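Long-range contacts in glypican-1 (Homo sapiens, PDB 4YWT), which bears heparan sulfate chains at the cell surface, through which it binds alpha-4(V) collagen, and takes part in Schwann cell myelination: residues 200-204 and 322-327; 270-276 and 423-429; 280-284 and 431-435. The protein carries 3 engineered substitutions. All blocks are in the same frame, centred on the assembly; numbering follows the deposited sequence.

Contact 1 (200-204 and 322-327); sequences PFGEA and EAINAL
Pro200, in the loop that leads into helix 204-236, meets Leu327 on helix 316-328: its CB lies 3.8 Å from Leu327 CD1. Its carbonyl also faces that residue, Pro200 O being 3.2 Å from Leu327 CA in a CH···O contact of 134° at the hydrogen. Phe201 comes next and engages the helix with both ring and backbone. With CG beside its own backbone N (chi1 -68°), the ring presents its edge to a carbonyl, Phe201 CD1 standing 3.4 Å from Ala323 O. The ring and Leu327 point the same way side by side, Phe201 CE1 reaching Leu327 CD2 at 3.8 Å. Phe201 O makes a straighter CH···O contact with Ala323 CA, and Ala326 CB comes within 3.3 Å of the same oxygen. Gly202, at a phi of 80°, turns the chain past Ala326. Ala204 then closes the contact, its CB 3.6 Å from Ala323 CB. Trp166 and Leu173 of helix 158-177 pack against the Phe201–Ala323–Leu327 group. No hydrogen bond crosses, so loop and helix in this mainly helical fold are joined by apolar contacts and CH···O approaches, which the small alanines permit at close range.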
loop_
_atom_site.group_PDB
_atom_site.type_symbol
_atom_site.label_atom_id
_atom_site.label_comp_id
_atom_site.label_asym_id
_atom_site.label_seq_id
_atom_site.Cartn_x
_atom_site.Cartn_y
_atom_site.Cartn_z
ATOM N N PRO A 200 -1.762 -27.584 -34.528
ATOM C CA PRO A 200 -3.160 -27.944 -34.785
ATOM C C PRO A 200 -4.139 -26.971 -34.137
ATOM O O PRO A 200 -5.234 -26.773 -34.662
ATOM C CB PRO A 200 -3.284 -29.339 -34.162
ATOM C CG PRO A 200 -2.219 -29.386 -33.124
ATOM C CD PRO A 200 -1.085 -28.578 -33.674
ATOM N N PHE A 201 -3.752 -26.375 -33.013
ATOM C CA PHE A 201 -4.613 -25.424 -32.316
ATOM C C PHE A 201 -4.371 -23.988 -32.774
ATOM O O PHE A 201 -4.976 -23.052 -32.249
ATOM C CB PHE A 201 -4.410 -25.517 -30.803
ATOM C CG PHE A 201 -4.899 -26.802 -30.197
ATOM C CD1 PHE A 201 -6.244 -27.132 -30.228
ATOM C CD2 PHE A 201 -4.017 -27.666 -29.570
ATOM C CE1 PHE A 201 -6.697 -28.311 -29.663
ATOM C CE2 PHE A 201 -4.464 -28.845 -29.001
ATOM C CZ PHE A 201 -5.805 -29.168 -29.047
ATOM N N GLY A 202 -3.481 -23.816 -33.746
ATOM C CA GLY A 202 -3.157 -22.494 -34.250
ATOM C C GLY A 202 -2.183 -21.749 -33.356
ATOM O O GLY A 202 -1.310 -22.354 -32.732
ATOM N N GLU A 203 -2.334 -20.430 -33.294
ATOM C CA GLU A 203 -1.432 -19.589 -32.513
ATOM C C GLU A 203 -1.953 -19.369 -31.096
ATOM O O GLU A 203 -1.261 -18.801 -30.251
ATOM C CB GLU A 203 -1.230 -18.237 -33.201
ATOM C CG GLU A 203 -1.507 -18.246 -34.695
ATOM C CD GLU A 203 -1.301 -16.883 -35.331
ATOM O OE1 GLU A 203 -0.137 -16.521 -35.603
ATOM O OE2 GLU A 203 -2.303 -16.171 -35.553
ATOM N N ALA A 204 -3.178 -19.824 -30.850
ATOM C CA ALA A 204 -3.851 -19.601 -29.572
ATOM C C ALA A 204 -3.103 -20.143 -28.340
ATOM O O ALA A 204 -3.076 -19.471 -27.310
ATOM C CB ALA A 204 -5.262 -20.182 -29.624
ATOM N N GLU A 322 -10.783 -20.122 -29.672
ATOM C CA GLU A 322 -10.053 -19.915 -30.919
ATOM C C GLU A 322 -9.188 -21.134 -31.246
ATOM O O GLU A 322 -9.089 -21.550 -32.408
ATOM C CB GLU A 322 -9.195 -18.651 -30.838
ATOM C CG GLU A 322 -8.465 -18.315 -32.131
ATOM C CD GLU A 322 -8.031 -16.864 -32.195
ATOM O OE1 GLU A 322 -8.853 -15.982 -31.865
ATOM O OE2 GLU A 322 -6.871 -16.604 -32.579
ATOM N N ALA A 323 -8.577 -21.710 -30.215
ATOM C CA ALA A 323 -7.765 -22.912 -30.381
ATOM C C ALA A 323 -8.607 -24.086 -30.871
ATOM O O ALA A 323 -8.195 -24.827 -31.770
ATOM C CB ALA A 323 -7.077 -23.269 -29.079
ATOM N N ILE A 324 -9.788 -24.250 -30.281
ATOM C CA ILE A 324 -10.675 -25.343 -30.665
ATOM C C ILE A 324 -11.189 -25.170 -32.098
ATOM O O ILE A 324 -11.186 -26.126 -32.883
ATOM C CB ILE A 324 -11.860 -25.469 -29.690
ATOM C CG1 ILE A 324 -11.360 -25.959 -28.329
ATOM C CG2 ILE A 324 -12.905 -26.430 -30.232
ATOM C CD1 ILE A 324 -12.450 -26.124 -27.294
ATOM N N ASN A 325 -11.619 -23.956 -32.435
ATOM C CA ASN A 325 -12.002 -23.639 -33.811
ATOM C C ASN A 325 -10.884 -23.987 -34.792
ATOM O O ASN A 325 -11.114 -24.639 -35.823
ATOM C CB ASN A 325 -12.366 -22.158 -33.944
ATOM C CG ASN A 325 -13.836 -21.890 -33.687
ATOM O OD1 ASN A 325 -14.689 -22.207 -34.517
ATOM N ND2 ASN A 325 -14.141 -21.296 -32.539
ATOM N N ALA A 326 -9.672 -23.554 -34.449
ATOM C CA ALA A 326 -8.490 -23.846 -35.252
ATOM C C ALA A 326 -8.313 -25.349 -35.459
ATOM O O ALA A 326 -8.091 -25.803 -36.585
ATOM C CB ALA A 326 -7.251 -23.254 -34.601
ATOM N N LEU A 327 -8.419 -26.114 -34.374
ATOM C CA LEU A 327 -8.301 -27.566 -34.462
ATOM C C LEU A 327 -9.335 -28.145 -35.415
ATOM O O LEU A 327 -9.009 -28.966 -36.277
ATOM C CB LEU A 327 -8.455 -28.219 -33.088
ATOM C CG LEU A 327 -8.359 -29.746 -33.161
ATOM C CD1 LEU A 327 -6.914 -30.190 -33.359
ATOM C CD2 LEU A 327 -8.971 -30.410 -31.941
#

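Contact 2 (270-276 and 423-429); sequences YCRNVLK and YLPEVMG
Asn273 ND2 gives its protons to two groups of the loop: Glu426 O at 3.0 Å, lying close to the amide plane, and Tyr423 OH, a weak bond bent to 134°. At the other end of the same amide, Asn273 OD1 accepts Met428 N at 2.7 Å, the N-H pointing at it almost straight (161°). The two backbone partners flank Val427, so one side-chain amide reads the C=O before that residue and the N-H after it, as a residue of a parallel strand would. The two backbone bonds together would hold the amide against rotation.

Tyr423 has its CG anti to the backbone N (chi1 177°), which lays the ring against the backbone of Tyr270. Pro425 CD covers one face and Tyr270 CA the opposite one; Tyr270 CB also sits over the ring in a CH-pi contact, 3.6 Å from the Tyr423 centroid. The two tyrosine rings themselves are slid apart and barely overlap, with centroids 5.2 Å apart. Tyr423 OH has a further hydrogen bond to Glu440.

Lys276, extended beyond CG, crosses Val427 at about a right angle, with NZ 3.4 Å from Val427 CG1. Its NZ also points to Met428 O, but the modelled separation is too short to be trusted in detail. On the helix's other side, Cys271 is disulfide-linked to Cys400 of helix 391-404. The chemistry implies that a single asparagine amide of helix 268-278 satisfies two backbone groups of an irregular loop, Glu426 O and Met428 N, with the tyrosine packing beside it.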
loop_
_atom_site.group_PDB
_atom_site.type_symbol
_atom_site.label_atom_id
_atom_site.label_comp_id
_atom_site.label_asym_id
_atom_site.label_seq_id
_atom_site.Cartn_x
_atom_site.Cartn_y
_atom_site.Cartn_z
ATOM N N TYR A 270 8.962 25.535 13.515
ATOM C CA TYR A 270 9.233 24.995 14.843
ATOM C C TYR A 270 8.561 23.628 14.993
ATOM O O TYR A 270 9.219 22.613 15.261
ATOM C CB TYR A 270 8.738 25.976 15.913
ATOM C CG TYR A 270 8.927 25.535 17.348
ATOM C CD1 TYR A 270 9.951 24.666 17.709
ATOM C CD2 TYR A 270 8.078 25.995 18.347
ATOM C CE1 TYR A 270 10.116 24.265 19.023
ATOM C CE2 TYR A 270 8.236 25.600 19.661
ATOM C CZ TYR A 270 9.257 24.737 19.993
ATOM O OH TYR A 270 9.415 24.342 21.303
ATOM N N CYS A 271 7.244 23.621 14.806
ATOM C CA CYS A 271 6.443 22.403 14.835
ATOM C C CYS A 271 7.021 21.330 13.917
ATOM O O CYS A 271 7.072 20.149 14.273
ATOM C CB CYS A 271 4.999 22.721 14.434
ATOM S SG CYS A 271 3.870 21.311 14.420
ATOM N N ARG A 272 7.466 21.753 12.738
ATOM C CA ARG A 272 7.989 20.829 11.744
ATOM C C ARG A 272 9.325 20.230 12.162
ATOM O O ARG A 272 9.575 19.054 11.919
ATOM C CB ARG A 272 8.123 21.522 10.390
ATOM C CG ARG A 272 6.999 21.174 9.431
ATOM C CD ARG A 272 6.763 22.279 8.424
ATOM N NE ARG A 272 5.357 22.666 8.380
ATOM C CZ ARG A 272 4.895 23.728 7.727
ATOM N NH1 ARG A 272 3.598 24.003 7.742
ATOM N NH2 ARG A 272 5.728 24.512 7.060
ATOM N N ASN A 273 10.183 21.029 12.787
ATOM C CA ASN A 273 11.438 20.495 13.302
ATOM C C ASN A 273 11.180 19.517 14.438
ATOM O O ASN A 273 11.815 18.458 14.518
ATOM C CB ASN A 273 12.364 21.617 13.763
ATOM C CG ASN A 273 13.334 22.046 12.683
ATOM O OD1 ASN A 273 13.249 21.588 11.544
ATOM N ND2 ASN A 273 14.268 22.920 13.033
ATOM N N VAL A 274 10.231 19.865 15.304
ATOM C CA VAL A 274 9.858 18.976 16.399
ATOM C C VAL A 274 9.366 17.627 15.879
ATOM O O VAL A 274 9.870 16.579 16.286
ATOM C CB VAL A 274 8.768 19.594 17.293
ATOM C CG1 VAL A 274 8.272 18.572 18.305
ATOM C CG2 VAL A 274 9.299 20.834 17.996
ATOM N N LEU A 275 8.396 17.650 14.970
ATOM C CA LEU A 275 7.824 16.406 14.462
ATOM C C LEU A 275 8.813 15.622 13.601
ATOM O O LEU A 275 8.792 14.393 13.598
ATOM C CB LEU A 275 6.542 16.680 13.674
ATOM C CG LEU A 275 5.366 17.192 14.511
ATOM C CD1 LEU A 275 4.070 17.134 13.720
ATOM C CD2 LEU A 275 5.241 16.403 15.807
ATOM N N LYS A 276 9.679 16.327 12.878
ATOM C CA LYS A 276 10.743 15.666 12.126
ATOM C C LYS A 276 11.698 14.966 13.079
ATOM O O LYS A 276 12.254 13.918 12.752
ATOM C CB LYS A 276 11.507 16.658 11.248
ATOM C CG LYS A 276 10.863 16.908 9.894
ATOM C CD LYS A 276 11.684 17.872 9.057
ATOM C CE LYS A 276 11.044 18.102 7.699
ATOM N NZ LYS A 276 12.024 18.596 6.691
ATOM N N TYR A 423 10.477 32.389 14.561
ATOM C CA TYR A 423 11.334 31.221 14.739
ATOM C C TYR A 423 12.402 31.174 13.651
ATOM O O TYR A 423 12.111 30.914 12.485
ATOM C CB TYR A 423 10.487 29.947 14.730
ATOM C CG TYR A 423 11.249 28.644 14.823
ATOM C CD1 TYR A 423 11.629 28.124 16.053
ATOM C CD2 TYR A 423 11.554 27.913 13.680
ATOM C CE1 TYR A 423 12.312 26.924 16.143
ATOM C CE2 TYR A 423 12.238 26.713 13.760
ATOM C CZ TYR A 423 12.613 26.223 14.993
ATOM O OH TYR A 423 13.292 25.029 15.078
ATOM N N LEU A 424 13.639 31.436 14.055
ATOM C CA LEU A 424 14.780 31.495 13.144
ATOM C C LEU A 424 15.239 30.167 12.508
ATOM O O LEU A 424 15.403 30.112 11.289
ATOM C CB LEU A 424 15.967 32.145 13.862
ATOM C CG LEU A 424 15.757 33.613 14.236
ATOM C CD1 LEU A 424 16.969 34.165 14.970
ATOM C CD2 LEU A 424 15.449 34.440 12.996
ATOM N N PRO A 425 15.461 29.106 13.320
ATOM C CA PRO A 425 16.167 27.919 12.806
ATOM C C PRO A 425 15.594 27.306 11.528
ATOM O O PRO A 425 14.383 27.331 11.303
ATOM C CB PRO A 425 16.043 26.918 13.959
ATOM C CG PRO A 425 15.913 27.757 15.167
ATOM C CD PRO A 425 15.079 28.922 14.734
ATOM N N GLU A 426 16.483 26.760 10.702
ATOM C CA GLU A 426 16.094 26.110 9.455
ATOM C C GLU A 426 15.379 24.791 9.708
ATOM O O GLU A 426 15.657 24.103 10.692
ATOM C CB GLU A 426 17.321 25.860 8.574
ATOM C CG GLU A 426 17.531 26.876 7.462
ATOM C CD GLU A 426 16.415 26.874 6.433
ATOM O OE1 GLU A 426 15.658 25.881 6.363
ATOM O OE2 GLU A 426 16.296 27.870 5.690
ATOM N N VAL A 427 14.458 24.444 8.815
ATOM C CA VAL A 427 13.795 23.151 8.877
ATOM C C VAL A 427 14.791 22.047 8.542
ATOM O O VAL A 427 15.517 22.134 7.553
ATOM C CB VAL A 427 12.592 23.074 7.916
ATOM C CG1 VAL A 427 11.870 21.743 8.074
ATOM C CG2 VAL A 427 11.637 24.228 8.173
ATOM N N MET A 428 14.831 21.019 9.382
ATOM C CA MET A 428 15.738 19.897 9.182
ATOM C C MET A 428 15.347 19.067 7.967
ATOM O O MET A 428 14.213 19.134 7.493
ATOM C CB MET A 428 15.773 19.006 10.425
ATOM C CG MET A 428 16.235 19.702 11.702
ATOM S SD MET A 428 18.032 19.797 11.882
ATOM C CE MET A 428 18.420 21.297 10.981
ATOM N N GLY A 429 16.303 18.298 7.456
ATOM C CA GLY A 429 16.015 17.322 6.425
ATOM C C GLY A 429 15.267 16.144 7.023
ATOM O O GLY A 429 15.052 16.081 8.233
#

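Contact 3 (280-284 and 431-435); sequences ANQAD and GLANQ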
loop_
_atom_site.group_PDB
_atom_site.type_symbol
_atom_site.label_atom_id
_atom_site.label_comp_id
_atom_site.label_asym_id
_atom_site.label_seq_id
_atom_site.Cartn_x
_atom_site.Cartn_y
_atom_site.Cartn_z
ATOM N N ALA A 280 11.443 10.606 12.846
ATOM C CA ALA A 280 12.592 10.341 11.986
ATOM C C ALA A 280 12.628 8.885 11.522
ATOM O O ALA A 280 12.829 8.596 10.332
ATOM C CB ALA A 280 13.876 10.697 12.713
ATOM N N ASN A 281 12.434 7.974 12.471
ATOM C CA ASN A 281 12.430 6.546 12.175
ATOM C C ASN A 281 11.375 6.192 11.140
ATOM O O ASN A 281 11.655 5.463 10.190
ATOM C CB ASN A 281 12.210 5.732 13.450
ATOM C CG ASN A 281 13.473 5.591 14.272
ATOM O OD1 ASN A 281 14.337 4.770 13.966
ATOM N ND2 ASN A 281 13.589 6.395 15.322
ATOM N N GLN A 282 10.167 6.719 11.324
ATOM C CA GLN A 282 9.097 6.528 10.353
ATOM C C GLN A 282 9.506 7.096 8.998
ATOM O O GLN A 282 9.173 6.538 7.954
ATOM C CB GLN A 282 7.799 7.190 10.829
ATOM C CG GLN A 282 7.148 6.525 12.031
ATOM C CD GLN A 282 7.670 7.054 13.355
ATOM O OE1 GLN A 282 8.718 7.698 13.411
ATOM N NE2 GLN A 282 6.934 6.789 14.428
ATOM N N ALA A 283 10.240 8.205 9.027
ATOM C CA ALA A 283 10.671 8.873 7.805
ATOM C C ALA A 283 11.773 8.095 7.086
ATOM O O ALA A 283 12.032 8.326 5.904
ATOM C CB ALA A 283 11.138 10.288 8.114
ATOM N N ASP A 284 12.424 7.177 7.793
ATOM C CA ASP A 284 13.432 6.332 7.150
ATOM C C ASP A 284 12.830 5.329 6.155
ATOM O O ASP A 284 13.549 4.750 5.343
ATOM C CB ASP A 284 14.254 5.585 8.200
ATOM C CG ASP A 284 15.394 6.423 8.749
ATOM O OD1 ASP A 284 15.781 7.412 8.091
ATOM O OD2 ASP A 284 15.910 6.086 9.835
ATOM N N GLY A 431 14.614 12.053 7.898
ATOM C CA GLY A 431 15.336 10.836 8.225
ATOM C C GLY A 431 16.123 10.924 9.517
ATOM O O GLY A 431 16.459 12.015 9.976
ATOM N N LEU A 432 16.408 9.763 10.100
ATOM C CA LEU A 432 17.075 9.678 11.396
ATOM C C LEU A 432 18.408 10.414 11.419
ATOM O O LEU A 432 18.649 11.241 12.299
ATOM C CB LEU A 432 17.290 8.214 11.784
ATOM C CG LEU A 432 17.762 7.951 13.214
ATOM C CD1 LEU A 432 16.717 8.423 14.208
ATOM C CD2 LEU A 432 18.060 6.474 13.411
ATOM N N ALA A 433 19.263 10.115 10.445
ATOM C CA ALA A 433 20.602 10.693 10.380
ATOM C C ALA A 433 20.568 12.219 10.352
ATOM O O ALA A 433 21.408 12.875 10.968
ATOM C CB ALA A 433 21.345 10.162 9.162
ATOM N N ASN A 434 19.587 12.776 9.651
ATOM C CA ASN A 434 19.463 14.225 9.520
ATOM C C ASN A 434 19.020 14.930 10.800
ATOM O O ASN A 434 18.944 16.157 10.838
ATOM C CB ASN A 434 18.486 14.568 8.393
ATOM C CG ASN A 434 19.120 14.467 7.023
ATOM O OD1 ASN A 434 20.281 14.828 6.838
ATOM N ND2 ASN A 434 18.357 13.975 6.053
ATOM N N GLN A 435 18.732 14.160 11.845
ATOM C CA GLN A 435 18.247 14.732 13.097
ATOM C C GLN A 435 19.329 14.820 14.167
ATOM O O GLN A 435 19.036 15.123 15.323
ATOM C CB GLN A 435 17.069 13.918 13.636
ATOM C CG GLN A 435 15.962 13.690 12.628
ATOM C CD GLN A 435 15.510 14.970 11.958
ATOM O OE1 GLN A 435 15.323 15.997 12.612
ATOM N NE2 GLN A 435 15.331 14.914 10.641
#
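Asp284 and Leu432 cross at a slant where a short, weakly bonded helical turn, about 280-283, meets the loop that enters the 3-10 segment 433-435; both belong to the mainly helical core protein of the glypican family. Asp284 OD1 accepts Leu432 N at 3.2 Å along a nearly straight N-H (163°), but the donor stands above the carboxylate plane, 38° out of it. Asp284 OD2 meanwhile lies 3.2 Å from Leu432 CB, so one oxygen meets the residue's amide and the other its CB.

Leu432 is oriented differently toward Asn281. These two side chains run alongside each other in the same direction, and Leu432 CD1 comes to 3.9 Å from Asn281 ND2. Having CG anti to its backbone N (chi1 -170°) brings the leucine's branch alongside Asn281, and that branch also meets Val443 and Pro448 of the chain beyond. The polar end of Asn281 is taken up elsewhere: OD1 accepts the backbone N of Asp449.

Ala280 points its CB toward the loop. That methyl lies 3.6 Å from Leu432 CA and equally close to Gln435 CG, touching both residues at once. Ala283 CB approaches the backbone of Gly431 from the same helical face, a less intimate contact.

The Gln435 chain bends at chi2. Its OE1 accepts Asn438 ND2, which helps fix the amide's rotation. The other end of that amide bridges the segment itself: Gln435 NE2 gives a proton to Gly431 O at 3.2 Å, with that oxygen lying in the glutamine amide plane.

Overall arrangement
Contacts 2 and 3 are neighbours, with centres about 13 Å apart, and they touch: Gly429 O of contact 2 lies 2.7 Å from Gln435 NE2 of contact 3, although the hydrogen bond is weak. Helices 268-278 and 280-283 follow each other in the chain, and each meets a successive part of the loop that precedes helix 450-471. A bound calcium ion lies about 9 Å from the Met428 side chain, and one lies about 8 Å from that of Gln435. Contact 1 sits on the opposite side of the chain's centre, its centre about 67 Å from that of contact 2 and about 58 Å from that of contact 3, in keeping with the molecule's elongated shape.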